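Local structure of hypothetical protein (2O62) at residues N76-E81 and L262-E267; A151-R156 and D162-T167. The protein is of unknown function, a cyanobacterial member of the DUF3598 family that pairs two calycin-related regions, the second resembling the C-terminal domain of an ATP synthase biogenesis factor. All coordinates share one frame; numbering follows the deposited sequence. Where two conformers were deposited one is given.

Contact 1: residues N76-E81 and L262-E267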
loop_
_atom_site.group_PDB
_atom_site.type_symbol
_atom_site.label_atom_id
_atom_site.label_comp_id
_atom_site.label_asym_id
_atom_site.label_seq_id
_atom_site.Cartn_x
_atom_site.Cartn_y
_atom_site.Cartn_z
ATOM N N ASN A 76 2.084 -12.499 -7.554
ATOM C CA ASN A 76 1.920 -11.633 -8.727
ATOM C C ASN A 76 2.955 -10.520 -8.823
ATOM O O ASN A 76 2.922 -9.708 -9.726
ATOM C CB ASN A 76 0.487 -11.090 -8.785
ATOM C CG ASN A 76 0.249 -9.946 -7.840
ATOM O OD1 ASN A 76 0.979 -9.746 -6.893
ATOM N ND2 ASN A 76 -0.812 -9.200 -8.090
ATOM N N GLY A 77 3.903 -10.487 -7.893
ATOM C CA GLY A 77 4.945 -9.481 -7.902
ATOM C C GLY A 77 4.645 -8.318 -6.980
ATOM O O GLY A 77 5.522 -7.513 -6.732
ATOM N N SER A 78 3.428 -8.207 -6.463
ATOM C CA SER A 78 3.136 -7.152 -5.509
ATOM C C SER A 78 4.001 -7.311 -4.269
ATOM O O SER A 78 4.427 -8.407 -3.937
ATOM C CB SER A 78 1.649 -7.159 -5.092
ATOM O OG SER A 78 0.830 -6.893 -6.231
ATOM N N PHE A 79 4.314 -6.211 -3.609
ATOM C CA PHE A 79 5.234 -6.280 -2.471
ATOM C C PHE A 79 5.087 -5.147 -1.511
ATOM O O PHE A 79 4.384 -4.154 -1.751
ATOM C CB PHE A 79 6.691 -6.325 -2.978
ATOM C CG PHE A 79 7.182 -5.040 -3.673
ATOM C CD1 PHE A 79 7.028 -4.875 -5.055
ATOM C CD2 PHE A 79 7.846 -4.014 -2.949
ATOM C CE1 PHE A 79 7.525 -3.735 -5.693
ATOM C CE2 PHE A 79 8.314 -2.871 -3.586
ATOM C CZ PHE A 79 8.140 -2.729 -4.955
ATOM N N SER A 80 5.801 -5.260 -0.412
ATOM C CA SER A 80 5.951 -4.169 0.506
ATOM C C SER A 80 7.376 -4.093 0.966
ATOM O O SER A 80 7.983 -5.134 1.226
ATOM C CB SER A 80 5.079 -4.354 1.742
ATOM O OG SER A 80 5.298 -3.320 2.685
ATOM N N GLU A 81 7.839 -2.865 1.170
ATOM C CA GLU A 81 9.175 -2.579 1.657
ATOM C C GLU A 81 9.090 -1.646 2.865
ATOM O O GLU A 81 8.223 -0.814 2.944
ATOM C CB GLU A 81 10.030 -1.914 0.580
ATOM C CG GLU A 81 11.528 -2.011 0.942
ATOM C CD GLU A 81 12.505 -1.519 -0.141
ATOM O OE1 GLU A 81 12.084 -0.889 -1.138
ATOM O OE2 GLU A 81 13.716 -1.801 0.038
ATOM N N LEU A 262 2.581 -9.419 6.168
ATOM C CA LEU A 262 2.045 -8.601 5.104
ATOM C C LEU A 262 0.841 -9.290 4.546
ATOM O O LEU A 262 0.847 -10.498 4.314
ATOM C CB LEU A 262 3.084 -8.437 4.008
ATOM C CG LEU A 262 2.809 -7.518 2.862
ATOM C CD1 LEU A 262 2.825 -6.119 3.379
ATOM C CD2 LEU A 262 3.923 -7.706 1.772
ATOM N N THR A 263 -0.215 -8.516 4.350
ATOM C CA THR A 263 -1.500 -9.027 3.872
ATOM C C THR A 263 -1.965 -8.314 2.604
ATOM O O THR A 263 -1.876 -7.089 2.513
ATOM C CB THR A 263 -2.587 -8.808 4.979
ATOM O OG1 THR A 263 -2.187 -9.542 6.158
ATOM C CG2 THR A 263 -3.946 -9.301 4.542
ATOM N N LEU A 264 -2.490 -9.096 1.644
ATOM C CA LEU A 264 -3.076 -8.564 0.423
ATOM C C LEU A 264 -4.501 -9.067 0.278
ATOM O O LEU A 264 -4.761 -10.260 0.247
ATOM C CB LEU A 264 -2.210 -8.932 -0.785
ATOM C CG LEU A 264 -2.681 -8.359 -2.135
ATOM C CD1 LEU A 264 -2.587 -6.926 -2.192
ATOM C CD2 LEU A 264 -1.782 -8.980 -3.241
ATOM N N VAL A 265 -5.421 -8.109 0.299
ATOM C CA VAL A 265 -6.854 -8.332 0.163
ATOM C C VAL A 265 -7.263 -8.020 -1.278
ATOM O O VAL A 265 -6.903 -6.985 -1.813
ATOM C CB VAL A 265 -7.596 -7.385 1.057
ATOM C CG1 VAL A 265 -9.078 -7.612 0.972
ATOM C CG2 VAL A 265 -7.096 -7.515 2.497
ATOM N N THR A 266 -8.004 -8.920 -1.907
ATOM C CA THR A 266 -8.628 -8.606 -3.188
ATOM C C THR A 266 -10.107 -8.797 -3.017
ATOM O O THR A 266 -10.538 -9.872 -2.634
ATOM C CB THR A 266 -8.118 -9.536 -4.282
ATOM O OG1 THR A 266 -6.688 -9.546 -4.275
ATOM C CG2 THR A 266 -8.614 -9.067 -5.640
ATOM N N GLU A 267 -10.898 -7.765 -3.336
ATOM C CA GLU A 267 -12.308 -7.753 -3.075
ATOM C C GLU A 267 -13.070 -7.235 -4.279
ATOM O O GLU A 267 -12.560 -6.413 -5.040
ATOM C CB GLU A 267 -12.636 -6.791 -1.934
ATOM C CG GLU A 267 -12.022 -7.025 -0.648
ATOM C CD GLU A 267 -12.224 -5.834 0.341
ATOM O OE1 GLU A 267 -11.976 -4.635 -0.001
ATOM O OE2 GLU A 267 -12.611 -6.181 1.467
#
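L262 meets S80 where two antiparallel beta-sheets come together: strand 79-81 belongs to the sheet of the N-terminal half, strand 259-269 to the closed barrel of the C-terminal, calycin-related half. Both methyls of L262 come up to one carbon, S80 CB, with CD1 at 3.3 Å and CD2 at 3.5 Å; the shorter approach is closer than two carbons normally come, so the packing here is tight. L262 CG lies anti to the backbone N (chi1 -174°), which carries the forked end out of the barrel strand toward the serine. CD2 also lies against the main chain at the F79-S80 junction, 3.8 Å from S80 N. Two residues along, L264 points to the same side of its strand, and its CD2 lies 4.3 Å from S78 CB, a looser touch. The meeting is by van der Waals contact, with no polar bond between the segments; the hydroxyls of the two serines bond elsewhere. S80 OG bonds to E95 O and R251 NH1, and S78 OG takes V99 N as a partner. An alanine in place of L262 would lose both methyls and would probably open a gap against S80 CB, leaving the serine's carbon without its cover from the barrel strand. Further out, F74 packs on both leucines, and the Asx turn at N76 shapes the approach to the strand. There S78 N donates to N76 OD1 at 2.9 Å (N-H...O 162°) from above the carbonyl plane, and S78 OG reaches that oxygen from the same face, also at 2.9 Å.

Contact 2: residues A151-R156 and D162-T167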
loop_
_atom_site.group_PDB
_atom_site.type_symbol
_atom_site.label_atom_id
_atom_site.label_comp_id
_atom_site.label_asym_id
_atom_site.label_seq_id
_atom_site.Cartn_x
_atom_site.Cartn_y
_atom_site.Cartn_z
ATOM N N ALA A 151 -8.159 -12.663 1.454
ATOM C CA ALA A 151 -6.896 -12.046 1.834
ATOM C C ALA A 151 -5.894 -13.156 2.006
ATOM O O ALA A 151 -6.258 -14.208 2.475
ATOM C CB ALA A 151 -7.032 -11.320 3.129
ATOM N N VAL A 152 -4.661 -12.904 1.603
ATOM C CA VAL A 152 -3.526 -13.755 1.870
ATOM C C VAL A 152 -2.570 -12.992 2.790
ATOM O O VAL A 152 -2.168 -11.866 2.458
ATOM C CB VAL A 152 -2.744 -14.056 0.574
ATOM C CG1 VAL A 152 -1.577 -15.017 0.820
ATOM C CG2 VAL A 152 -3.677 -14.647 -0.472
ATOM N N THR A 153 -2.165 -13.653 3.873
ATOM C CA THR A 153 -1.168 -13.120 4.800
ATOM C C THR A 153 0.040 -13.997 4.651
ATOM O O THR A 153 -0.019 -15.251 4.778
ATOM C CB THR A 153 -1.654 -13.070 6.281
ATOM O OG1 THR A 153 -2.837 -12.235 6.377
ATOM C CG2 THR A 153 -0.539 -12.508 7.197
ATOM N N ILE A 154 1.153 -13.324 4.384
ATOM C CA ILE A 154 2.460 -13.950 4.375
ATOM C C ILE A 154 3.358 -13.401 5.498
ATOM O O ILE A 154 3.135 -12.321 6.019
ATOM C CB ILE A 154 3.157 -13.777 3.004
ATOM C CG1 ILE A 154 3.325 -12.326 2.626
ATOM C CG2 ILE A 154 2.394 -14.528 1.907
ATOM C CD1 ILE A 154 4.069 -12.174 1.294
ATOM N N TYR A 155 4.380 -14.186 5.833
ATOM C CA TYR A 155 5.168 -14.003 7.055
ATOM C C TYR A 155 6.626 -13.896 6.720
ATOM O O TYR A 155 7.077 -14.435 5.738
ATOM C CB TYR A 155 4.921 -15.148 8.042
ATOM C CG TYR A 155 3.450 -15.194 8.411
ATOM C CD1 TYR A 155 2.945 -14.428 9.445
ATOM C CD2 TYR A 155 2.579 -16.036 7.738
ATOM C CE1 TYR A 155 1.593 -14.447 9.771
ATOM C CE2 TYR A 155 1.233 -16.081 8.056
ATOM C CZ TYR A 155 0.748 -15.285 9.091
ATOM O OH TYR A 155 -0.588 -15.295 9.417
ATOM N N ARG A 156 7.356 -13.192 7.572
ATOM C CA ARG A 156 8.785 -13.029 7.397
ATOM C C ARG A 156 9.606 -14.254 7.539
ATOM O O ARG A 156 10.658 -14.340 6.926
ATOM C CB ARG A 156 9.313 -12.053 8.405
ATOM C CG ARG A 156 8.803 -10.702 8.225
ATOM C CD ARG A 156 9.411 -9.870 9.284
ATOM N NE ARG A 156 10.849 -10.075 9.325
ATOM C CZ ARG A 156 11.601 -9.784 10.372
ATOM N NH1 ARG A 156 11.069 -9.243 11.471
ATOM N NH2 ARG A 156 12.904 -10.021 10.332
ATOM N N ASP A 162 -1.430 -17.739 5.323
ATOM C CA ASP A 162 -2.792 -17.882 5.769
ATOM C C ASP A 162 -3.779 -17.198 4.829
ATOM O O ASP A 162 -3.433 -16.220 4.188
ATOM C CB ASP A 162 -2.928 -17.298 7.161
ATOM C CG ASP A 162 -2.306 -18.197 8.205
ATOM O OD1 ASP A 162 -2.652 -19.386 8.206
ATOM O OD2 ASP A 162 -1.523 -17.712 9.043
ATOM N N ILE A 163 -4.982 -17.782 4.707
ATOM C CA ILE A 163 -6.015 -17.282 3.801
ATOM C C ILE A 163 -7.278 -17.022 4.603
ATOM O O ILE A 163 -7.680 -17.859 5.397
ATOM C CB ILE A 163 -6.297 -18.312 2.658
ATOM C CG1 ILE A 163 -5.065 -18.450 1.771
ATOM C CG2 ILE A 163 -7.457 -17.882 1.800
ATOM C CD1 ILE A 163 -5.039 -19.700 0.951
ATOM N N TYR A 164 -7.893 -15.868 4.361
ATOM C CA TYR A 164 -9.050 -15.405 5.101
ATOM C C TYR A 164 -10.098 -14.877 4.143
ATOM O O TYR A 164 -9.748 -14.415 3.063
ATOM C CB TYR A 164 -8.605 -14.231 5.975
ATOM C CG TYR A 164 -7.493 -14.567 6.920
ATOM C CD1 TYR A 164 -7.773 -15.123 8.118
ATOM C CD2 TYR A 164 -6.172 -14.307 6.605
ATOM C CE1 TYR A 164 -6.781 -15.467 9.017
ATOM C CE2 TYR A 164 -5.152 -14.635 7.488
ATOM C CZ TYR A 164 -5.484 -15.194 8.719
ATOM O OH TYR A 164 -4.566 -15.594 9.662
ATOM N N SER A 165 -11.351 -14.891 4.569
ATOM C CA SER A 165 -12.444 -14.211 3.895
ATOM C C SER A 165 -12.548 -12.775 4.382
ATOM O O SER A 165 -12.348 -12.496 5.581
ATOM C CB SER A 165 -13.754 -14.887 4.216
ATOM O OG SER A 165 -13.808 -16.159 3.629
ATOM N N THR A 166 -12.899 -11.871 3.485
ATOM C CA THR A 166 -13.079 -10.478 3.853
ATOM C C THR A 166 -14.422 -9.990 3.388
ATOM O O THR A 166 -14.932 -10.446 2.374
ATOM C CB THR A 166 -12.024 -9.589 3.241
ATOM O OG1 THR A 166 -12.144 -9.563 1.806
ATOM C CG2 THR A 166 -10.648 -10.076 3.610
ATOM N N THR A 167 -14.951 -9.043 4.154
ATOM C CA THR A 167 -16.156 -8.295 3.854
ATOM C C THR A 167 -15.849 -6.827 4.215
ATOM O O THR A 167 -15.232 -6.535 5.243
ATOM C CB THR A 167 -17.343 -8.817 4.710
ATOM O OG1 THR A 167 -17.648 -10.186 4.354
ATOM C CG2 THR A 167 -18.581 -8.001 4.470
#
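D162 pairs with T153 at the start of the second strand of a beta hairpin, strands 145-155 and 162-172 of the C-terminal barrel, which run antiparallel with 151° between the directions of their short segments. The backbones of this hydrogen-bonded pair exchange two bonds, T153 N to D162 O at 2.9 Å with a nearly straight N-H...O angle of 172°, and D162 N to T153 O. The D162 carboxylate also accepts from the phenol of Y155: OD2 offers its anti lone pair to Y155 OH at 2.6 Å and lies at the ring edge, near its plane, while ring and carboxylate planes stand 84° apart. I163 follows, a non-hydrogen-bonded partner of V152 on the other face of the sheet, its CA bringing a C-H toward A151 O at 3.4 Å. Y164 returns to the face of D162 and trades two backbone bonds with A151. Its ring crosses the T153 side chain obliquely, with CE2 3.5 Å from T153 OG1. That hydroxyl has its hydrogen bond with T263 OG1 of the neighbouring strand, and F184 meets the Y164 ring from strand 178-184. Past S165, T166 directs its CB toward the first strand, its backbone bonded to G149, and T166 CG2 rests 3.9 Å from A151 CB.

Strand 145-155 links the two contacts, being the barrel neighbour of both 259-269 and 162-172. Contact 1 is buried, its centre about 8 Å from the centre of the chain, and joins two sheets by apolar side-chain packing, one leucine methyl also against the opposite backbone, without hydrogen bonds; contact 2, centred about 15 Å out and only partly buried, joins adjacent strands of one sheet through a backbone ladder plus a phenol-carboxylate bond. The buried area follows this difference, 159 Å² against 353 Å². Their centres are about 10 Å apart, and they meet directly: L262 O lies 2.8 Å from I154 N, a probable hydrogen bond, and V265 CG1 packs 3.7 Å from T166 OG1.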